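Putative TIM-barrel metal-dependent hydrolase (Mycobacterium avium subsp. paratuberculosis S397, PDB 4DZI) probably acts as a metal-dependent hydrolase of the amidohydrolase superfamily, built on a TIM barrel that holds a pair of cadmium ions in this crystal. Local coordinates at residues V9-N14 with A364-F369; A47-R52 with C126-A131. All blocks are in the same frame, centred on the assembly; numbering follows the deposited sequence.

How the contacts relate
Contact 1 and contact 2 lie on opposite sides of the chain's centre, their own centres 30 Å apart and their nearest atoms about 9 Å apart, without touching. Along the chain, contact 2 is nested inside the long loop that contact 1 closes. Both are mostly buried, and each includes one partly exposed residue, V367 or A131. They hold different elements: contact 1 sets the first barrel strand against a loop from near the end of the chain, whereas contact 2 packs a hairpin of a small antiparallel sheet on a short helix. Contact 1 pairs a carboxylate with a proline and two valines with each other, beside a metal ligand; contact 2 joins alkyl groups, with one water between carbonyls.

Contact 1. Residues V9-N14 with A364-F369; sequences VIDVDN and ASPVSF. With CD (cadmium ion), chain Q.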
loop_
_atom_site.group_PDB
_atom_site.type_symbol
_atom_site.label_atom_id
_atom_site.label_comp_id
_atom_site.label_asym_id
_atom_site.label_seq_id
_atom_site.Cartn_x
_atom_site.Cartn_y
_atom_site.Cartn_z
ATOM N N VAL C 9 -20.675 -2.211 28.566
ATOM C CA VAL C 9 -19.477 -2.160 27.739
ATOM C C VAL C 9 -19.075 -0.731 27.437
ATOM O O VAL C 9 -19.841 0.215 27.660
ATOM C CB VAL C 9 -19.671 -2.966 26.445
ATOM C CG1 VAL C 9 -20.019 -4.416 26.783
ATOM C CG2 VAL C 9 -20.762 -2.363 25.563
ATOM N N ILE C 10 -17.854 -0.548 26.922
ATOM C CA ILE C 10 -17.379 0.756 26.497
ATOM C C ILE C 10 -17.121 0.583 24.985
ATOM O O ILE C 10 -16.281 -0.206 24.615
ATOM C CB ILE C 10 -16.055 1.116 27.195
ATOM C CG1 ILE C 10 -16.203 1.013 28.724
ATOM C CG2 ILE C 10 -15.550 2.494 26.713
ATOM C CD1 ILE C 10 -17.093 2.056 29.341
ATOM N N ASP C 11 -17.886 1.272 24.153
ATOM C CA ASP C 11 -17.843 1.101 22.683
ATOM C C ASP C 11 -16.996 2.220 22.102
ATOM O O ASP C 11 -17.390 3.401 22.173
ATOM C CB ASP C 11 -19.287 1.190 22.163
ATOM C CG ASP C 11 -19.429 0.707 20.729
ATOM O OD1 ASP C 11 -18.441 0.827 19.982
ATOM O OD2 ASP C 11 -20.532 0.227 20.349
ATOM N N VAL C 12 -15.825 1.901 21.528
ATOM C CA VAL C 12 -14.942 2.980 21.059
ATOM C C VAL C 12 -15.275 3.469 19.641
ATOM O O VAL C 12 -14.601 4.351 19.107
ATOM C CB VAL C 12 -13.441 2.606 21.151
ATOM C CG1 VAL C 12 -13.083 2.119 22.586
ATOM C CG2 VAL C 12 -13.047 1.556 20.111
ATOM N N ASP C 13 -16.330 2.923 19.044
ATOM C CA ASP C 13 -16.681 3.376 17.690
ATOM C C ASP C 13 -18.179 3.501 17.567
ATOM O O ASP C 13 -18.882 2.531 17.258
ATOM C CB ASP C 13 -16.201 2.391 16.620
ATOM C CG ASP C 13 -16.291 2.966 15.230
ATOM O OD1 ASP C 13 -16.810 4.109 15.063
ATOM O OD2 ASP C 13 -15.872 2.236 14.301
ATOM N N ASN C 14 -18.644 4.736 17.786
ATOM C CA ASN C 14 -20.043 5.051 17.518
ATOM C C ASN C 14 -20.099 6.337 16.716
ATOM O O ASN C 14 -19.160 7.114 16.700
ATOM C CB ASN C 14 -20.815 5.235 18.843
ATOM C CG ASN C 14 -21.636 4.020 19.252
ATOM O OD1 ASN C 14 -22.758 4.176 19.769
ATOM N ND2 ASN C 14 -21.070 2.822 19.127
ATOM N N ALA C 364 -25.317 -4.379 13.956
ATOM C CA ALA C 364 -26.671 -3.972 14.309
ATOM C C ALA C 364 -26.822 -3.933 15.821
ATOM O O ALA C 364 -27.472 -3.048 16.365
ATOM C CB ALA C 364 -27.680 -4.955 13.726
ATOM N N SER C 365 -26.227 -4.919 16.485
ATOM C CA SER C 365 -26.253 -5.006 17.945
ATOM C C SER C 365 -24.829 -4.936 18.444
ATOM O O SER C 365 -24.071 -5.880 18.270
ATOM C CB SER C 365 -26.842 -6.342 18.391
ATOM O OG SER C 365 -26.758 -6.498 19.807
ATOM N N PRO C 366 -24.467 -3.819 19.063
ATOM C CA PRO C 366 -23.058 -3.667 19.460
ATOM C C PRO C 366 -22.492 -4.822 20.304
ATOM O O PRO C 366 -21.371 -5.314 20.047
ATOM C CB PRO C 366 -23.062 -2.331 20.217
ATOM C CG PRO C 366 -24.173 -1.544 19.556
ATOM C CD PRO C 366 -25.253 -2.585 19.266
ATOM N N VAL C 367 -23.228 -5.256 21.333
ATOM C CA VAL C 367 -22.657 -6.306 22.185
ATOM C C VAL C 367 -22.494 -7.650 21.455
ATOM O O VAL C 367 -21.849 -8.547 21.994
ATOM C CB VAL C 367 -23.426 -6.522 23.514
ATOM C CG1 VAL C 367 -23.363 -5.267 24.397
ATOM C CG2 VAL C 367 -24.855 -7.001 23.236
ATOM N N SER C 368 -23.070 -7.806 20.256
ATOM C CA SER C 368 -22.844 -9.046 19.483
ATOM C C SER C 368 -21.381 -9.232 19.073
ATOM O O SER C 368 -20.998 -10.289 18.572
ATOM C CB SER C 368 -23.761 -9.120 18.253
ATOM O OG SER C 368 -23.375 -8.159 17.303
ATOM N N PHE C 369 -20.553 -8.217 19.307
ATOM C CA PHE C 369 -19.114 -8.353 19.065
ATOM C C PHE C 369 -18.577 -9.559 19.844
ATOM O O PHE C 369 -17.618 -10.185 19.429
ATOM C CB PHE C 369 -18.412 -7.062 19.492
ATOM C CG PHE C 369 -16.951 -6.972 19.117
ATOM C CD1 PHE C 369 -15.968 -7.465 19.967
ATOM C CD2 PHE C 369 -16.564 -6.327 17.948
ATOM C CE1 PHE C 369 -14.634 -7.359 19.656
ATOM C CE2 PHE C 369 -15.220 -6.208 17.630
ATOM C CZ PHE C 369 -14.255 -6.726 18.484
HETATM CD CD CD Q . -16.624 4.221 12.846
#
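D11 reaches from strand 9-15 to the ring of P366, and this is the closer of the two touches between V9-N14 and A364-F369. Its OD2 lies 3.6 Å from P366 CB, the carboxylate crossing the proline at about a right angle. D11 CG stands anti to the backbone N (chi1 -166°), which sends the carboxylate across to the ring. The group is buried and held at both oxygens: OD2 is hydrogen-bonded to the hydroxyl of S355, while OD1 accepts from D13 N at 3.1 Å in an Asx turn. That amide arrives on the anti side of OD1, 29° out of the carboxylate plane, along a fairly straight bond of 162°. The turn brings the chain round a corner at V12, at a break within strand 9-15, the first strand of the amidohydrolase barrel. Here D13 and H15 stand two residues apart, where many relatives carry a His-X-His pair, and both bind cadmium. D13 chelates unevenly, with OD1 2.2 Å and OD2 2.6 Å from the cadmium ion; H230, E293 and D356 complete this site. D11 thus sits in the second shell, its bond to D13 N consistent with steadying the backbone that carries this metal ligand. At the other end the packing is looser. V9 CG2 and V367 CG1 meet at 4.1 Å, the two side chains crossing at about a right angle. V9 is buried, F353 also lying against it, but V367 is partly exposed. V367 lies in a 3-10 segment that starts at P366; just before it, S365 O accepts from S368 N and from S368 OG, the latter 2.6 Å away.

Contact 2. Residues A47-R52 with C126-A131; sequences AVIGDR and CGVEEA
I49 and A131 carry this contact: the CG2 methyl of the isoleucine lies 3.6 Å from A131 CB, and I49 CB and CD1 sit near the same methyl. With CG2 anti to the backbone N and the CG1 branch extended (chi2 179°), I49 turns both of its ends to the helix. The alanine methyl thus meets the flank of the branched side chain, while the tip runs on to V128, where I49 CD1 and V128 CG2 are 4.4 Å apart in a lighter touch. V128 and A131, three residues and so about one turn apart, both bring methyls to I49.

The next shell is polar. A water lies between the backbones, hydrogen-bonded to A131 O at 2.7 Å and to I49 O at 3.2 Å; more acceptors surround it than it has protons, so these bonds probably do not all form at once.

Further out, the hairpin sets the position of I49. A type I' turn from I49 to R52 links strands 45-49 and 52-53, closed by I49 N to R52 O at 2.9 Å and R52 N to I49 O at 3.1 Å. G50 and D51 take the positive phi values (51° and 73°) that mark this tight two-residue connection. The neighbouring strand 36-40 sends V36 against V128, so the small antiparallel sheet meets the helix at more than one point. On the helix side, E130 forms a local salt bridge with K133 and another with R195, which links the helix to a more distant part of the chain.

Since no direct hydrogen bond crosses between A47-R52 and C126-A131, cohesion here rests on the fit of methyl groups, with a water placed to donate to two carbonyls, which as acceptors cannot bond to each other, though perhaps not to both at once.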
loop_
_atom_site.group_PDB
_atom_site.type_symbol
_atom_site.label_atom_id
_atom_site.label_comp_id
_atom_site.label_asym_id
_atom_site.label_seq_id
_atom_site.Cartn_x
_atom_site.Cartn_y
_atom_site.Cartn_z
ATOM N N ALA C 47 -23.085 19.214 -0.592
ATOM C CA ALA C 47 -22.061 19.894 0.201
ATOM C C ALA C 47 -21.063 20.485 -0.784
ATOM O O ALA C 47 -20.488 19.765 -1.600
ATOM C CB ALA C 47 -21.344 18.882 1.100
ATOM N N VAL C 48 -20.869 21.790 -0.699
ATOM C CA VAL C 48 -19.978 22.491 -1.609
ATOM C C VAL C 48 -18.915 23.092 -0.714
ATOM O O VAL C 48 -19.190 23.984 0.119
ATOM C CB VAL C 48 -20.753 23.552 -2.419
ATOM C CG1 VAL C 48 -19.804 24.315 -3.344
ATOM C CG2 VAL C 48 -21.861 22.888 -3.227
ATOM N N ILE C 49 -17.700 22.585 -0.876
ATOM C CA ILE C 49 -16.585 22.862 0.049
ATOM C C ILE C 49 -15.479 23.563 -0.709
ATOM O O ILE C 49 -14.964 23.023 -1.696
ATOM C CB ILE C 49 -16.061 21.554 0.685
ATOM C CG1 ILE C 49 -17.247 20.751 1.252
ATOM C CG2 ILE C 49 -15.004 21.894 1.762
ATOM C CD1 ILE C 49 -16.868 19.411 1.900
ATOM N N GLY C 50 -15.146 24.779 -0.270
ATOM C CA GLY C 50 -14.229 25.652 -1.023
ATOM C C GLY C 50 -14.646 25.786 -2.495
ATOM O O GLY C 50 -13.804 25.693 -3.393
ATOM N N ASP C 51 -15.941 25.959 -2.726
ATOM C CA ASP C 51 -16.499 26.180 -4.068
ATOM C C ASP C 51 -16.506 24.946 -4.958
ATOM O O ASP C 51 -16.764 25.049 -6.153
ATOM C CB ASP C 51 -15.783 27.338 -4.792
ATOM C CG ASP C 51 -16.400 28.702 -4.490
ATOM O OD1 ASP C 51 -17.404 28.784 -3.748
ATOM O OD2 ASP C 51 -15.883 29.704 -5.030
ATOM N N ARG C 52 -16.274 23.772 -4.385
ATOM C CA ARG C 52 -16.280 22.536 -5.167
ATOM C C ARG C 52 -17.239 21.523 -4.573
ATOM O O ARG C 52 -17.189 21.237 -3.388
ATOM C CB ARG C 52 -14.863 21.970 -5.231
ATOM C CG ARG C 52 -14.765 20.646 -5.936
ATOM C CD ARG C 52 -13.315 20.172 -5.907
ATOM N NE ARG C 52 -13.066 19.041 -6.797
ATOM C CZ ARG C 52 -11.969 18.290 -6.762
ATOM N NH1 ARG C 52 -11.016 18.534 -5.871
ATOM N NH2 ARG C 52 -11.823 17.288 -7.616
ATOM N N CYS C 126 -15.499 13.450 8.610
ATOM C CA CYS C 126 -14.303 12.660 8.187
ATOM C C CYS C 126 -13.930 12.868 6.710
ATOM O O CYS C 126 -12.901 12.304 6.264
ATOM C CB CYS C 126 -14.473 11.170 8.477
ATOM S SG CYS C 126 -14.598 10.864 10.273
ATOM N N GLY C 127 -14.718 13.637 5.958
ATOM C CA GLY C 127 -14.358 13.985 4.563
ATOM C C GLY C 127 -13.949 15.430 4.337
ATOM O O GLY C 127 -13.525 15.777 3.230
ATOM N N VAL C 128 -14.129 16.293 5.339
ATOM C CA VAL C 128 -13.986 17.732 5.102
ATOM C C VAL C 128 -12.528 18.146 4.901
ATOM O O VAL C 128 -12.215 18.959 4.017
ATOM C CB VAL C 128 -14.685 18.549 6.196
ATOM C CG1 VAL C 128 -14.401 20.045 6.020
ATOM C CG2 VAL C 128 -16.190 18.289 6.145
ATOM N N GLU C 129 -11.623 17.603 5.705
ATOM C CA GLU C 129 -10.239 18.054 5.630
ATOM C C GLU C 129 -9.598 17.769 4.257
ATOM O O GLU C 129 -8.815 18.600 3.773
ATOM C CB GLU C 129 -9.401 17.445 6.725
ATOM C CG GLU C 129 -9.830 17.925 8.091
ATOM C CD GLU C 129 -9.244 17.043 9.169
ATOM O OE1 GLU C 129 -9.829 15.970 9.520
ATOM O OE2 GLU C 129 -8.164 17.439 9.663
ATOM N N GLU C 130 -9.911 16.639 3.628
ATOM C CA GLU C 130 -9.308 16.403 2.300
ATOM C C GLU C 130 -9.792 17.486 1.334
ATOM O O GLU C 130 -9.004 17.993 0.507
ATOM C CB GLU C 130 -9.660 15.002 1.786
ATOM C CG GLU C 130 -9.147 14.721 0.392
ATOM C CD GLU C 130 -7.658 14.541 0.305
ATOM O OE1 GLU C 130 -6.951 14.573 1.341
ATOM O OE2 GLU C 130 -7.187 14.367 -0.858
ATOM N N ALA C 131 -11.083 17.853 1.450
ATOM C CA ALA C 131 -11.703 18.867 0.574
ATOM C C ALA C 131 -11.062 20.247 0.797
ATOM O O ALA C 131 -11.076 21.097 -0.103
ATOM C CB ALA C 131 -13.203 18.943 0.815
HETATM O O HOH W 1 -12.468 21.207 -2.438
#